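Local coordinates for protein cycloalternan-forming enzyme (Listeria monocytogenes serovar 1/2a, PDB 5F7U) that belongs to glycoside hydrolase family 31 and is a multidomain protein built around a TIM barrel, with glycans and magnesium ions bound in the model, at residues G596-S600 and V625-A629. The protein carries 1 engineered substitution. Coordinates in Å, arbitrary orientation, origin at the centre of the assembly. Residues are numbered along the deposited sequence.
With GLC (alpha-D-glucopyranose), chain F.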
# COMPACT_ATOMS: atom_id res chain seq x y z
N GLY A 596 -1.93 12.13 2.58
CA GLY A 596 -2.99 11.81 1.61
C GLY A 596 -2.88 10.49 0.87
O GLY A 596 -2.21 9.55 1.34
N ILE A 597 -3.55 10.41 -0.27
CA ILE A 597 -3.68 9.16 -1.04
C ILE A 597 -2.49 9.01 -1.98
O ILE A 597 -1.99 10.03 -2.51
CB ILE A 597 -5.00 9.17 -1.88
CG1 ILE A 597 -6.19 9.10 -0.93
CG2 ILE A 597 -5.05 8.00 -2.88
CD1 ILE A 597 -7.51 9.51 -1.56
N TYR A 598 -2.03 7.78 -2.18
CA TYR A 598 -1.01 7.49 -3.23
C TYR A 598 -1.60 6.53 -4.22
O TYR A 598 -2.15 5.50 -3.80
CB TYR A 598 0.32 6.97 -2.63
CG TYR A 598 0.96 8.08 -1.86
CD1 TYR A 598 0.53 8.39 -0.56
CD2 TYR A 598 1.91 8.93 -2.47
CE1 TYR A 598 1.04 9.49 0.13
CE2 TYR A 598 2.42 10.03 -1.78
CZ TYR A 598 1.99 10.30 -0.49
OH TYR A 598 2.51 11.38 0.20
N TRP A 599 -1.52 6.86 -5.52
CA TRP A 599 -1.94 5.88 -6.56
C TRP A 599 -0.74 5.30 -7.29
O TRP A 599 0.32 5.92 -7.32
CB TRP A 599 -3.00 6.45 -7.52
CG TRP A 599 -2.48 7.06 -8.78
CD1 TRP A 599 -2.45 6.48 -10.01
CD2 TRP A 599 -1.94 8.39 -8.95
NE1 TRP A 599 -1.94 7.36 -10.94
CE2 TRP A 599 -1.61 8.53 -10.33
CE3 TRP A 599 -1.72 9.48 -8.09
CZ2 TRP A 599 -1.04 9.71 -10.86
CZ3 TRP A 599 -1.19 10.66 -8.62
CH2 TRP A 599 -0.83 10.75 -10.00
N SER A 600 -0.91 4.10 -7.85
CA SER A 600 0.19 3.32 -8.41
C SER A 600 0.72 3.79 -9.77
O SER A 600 1.58 3.14 -10.37
CB SER A 600 -0.21 1.84 -8.44
OG SER A 600 -1.21 1.64 -9.42
N VAL A 625 2.22 2.91 3.78
CA VAL A 625 1.38 3.71 2.87
C VAL A 625 0.09 2.90 2.67
O VAL A 625 0.03 1.98 1.85
CB VAL A 625 2.10 4.03 1.53
CG1 VAL A 625 1.18 4.79 0.58
CG2 VAL A 625 3.35 4.85 1.81
N SER A 626 -0.92 3.24 3.46
CA SER A 626 -2.14 2.45 3.57
C SER A 626 -3.23 2.98 2.64
O SER A 626 -4.00 2.20 2.10
CB SER A 626 -2.62 2.53 5.02
OG SER A 626 -3.87 1.89 5.25
N TYR A 627 -3.29 4.31 2.48
CA TYR A 627 -4.36 4.91 1.65
C TYR A 627 -3.92 4.90 0.21
O TYR A 627 -3.49 5.92 -0.34
CB TYR A 627 -4.70 6.32 2.11
CG TYR A 627 -5.23 6.44 3.54
CD1 TYR A 627 -5.66 5.30 4.28
CD2 TYR A 627 -5.30 7.69 4.15
CE1 TYR A 627 -6.13 5.45 5.59
CE2 TYR A 627 -5.78 7.85 5.44
CZ TYR A 627 -6.19 6.74 6.16
OH TYR A 627 -6.65 6.93 7.46
N TRP A 628 -4.00 3.71 -0.38
CA TRP A 628 -3.42 3.43 -1.69
C TRP A 628 -4.52 3.20 -2.72
O TRP A 628 -5.51 2.50 -2.45
CB TRP A 628 -2.48 2.22 -1.56
CG TRP A 628 -1.92 1.72 -2.88
CD1 TRP A 628 -0.71 2.05 -3.45
CD2 TRP A 628 -2.53 0.78 -3.77
NE1 TRP A 628 -0.55 1.40 -4.64
CE2 TRP A 628 -1.65 0.62 -4.86
CE3 TRP A 628 -3.75 0.06 -3.74
CZ2 TRP A 628 -1.93 -0.26 -5.92
CZ3 TRP A 628 -4.05 -0.79 -4.82
CH2 TRP A 628 -3.13 -0.96 -5.88
N ALA A 629 -4.30 3.76 -3.92
CA ALA A 629 -5.22 3.63 -5.05
C ALA A 629 -4.49 3.09 -6.26
O ALA A 629 -3.27 3.11 -6.31
CB ALA A 629 -5.80 4.99 -5.42
C1 GLC F . 0.72 11.80 -15.40
C2 GLC F . -0.19 11.01 -14.44
C3 GLC F . -1.54 10.61 -15.08
C4 GLC F . -2.23 11.85 -15.68
C5 GLC F . -1.24 12.70 -16.49
C6 GLC F . -1.83 14.02 -16.97
O2 GLC F . 0.53 9.92 -13.86
O3 GLC F . -2.42 10.02 -14.11
O4 GLC F . -3.32 11.44 -16.53
O5 GLC F . -0.01 12.98 -15.80
O6 GLC F . -0.85 14.59 -17.86
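Neighbouring parallel strands of a barrel are joined by backbone hydrogen bonds running alternately from each strand to the other, and following residues 625-629 past 596-600 gives a compact example. Val625 arrives from helix 607-622 and sets its CG1 3.8 Å from CD1 of the Tyr598 ring, an apolar contact on the helix side of the sheet; the Tyr598 hydroxyl is hydrogen-bonded to the carbonyl of Ala592. Tyr627, the centre of an inverse gamma turn, swings the chain into line with strand 597-599. Its carbonyl O accepts a hydrogen bond from Tyr598 N (3.0 Å) and a CA-H...O contact from Ile597 CA (3.3 Å), while its ring leads away to meet Phe365 edge-to-face. Trp628 pairs with Tyr598, and both side chains leave the sheet on the same face. The Trp628 indole reaches along the strand until CZ2 lies 3.7 Å from Ser600 CB, with NE1 hydrogen-bonded to Glu255. Ala629 then both donates and accepts: its N binds Tyr598 O at 2.8 Å, and its O takes Ser600 N at 3.0 Å. On the opposite face, which looks into the barrel, the small CB of Ala629 lies 4.0 Å from Ile597 CG2 and 3.8 Å from Trp599 CB. The Trp599 indole turns away into a glycan pocket of which it is part, its ring edge at CZ2 3.4 Å from O2 of the bound GLC, which is hydrogen-bonded to Asp602, Glu400 and His661. Strand 597-599, helix 607-622 and strand 628-631 thus form a beta-alpha-beta crossover joining the sixth and seventh strands of the eight-stranded TIM barrel, the sixth carrying Trp599.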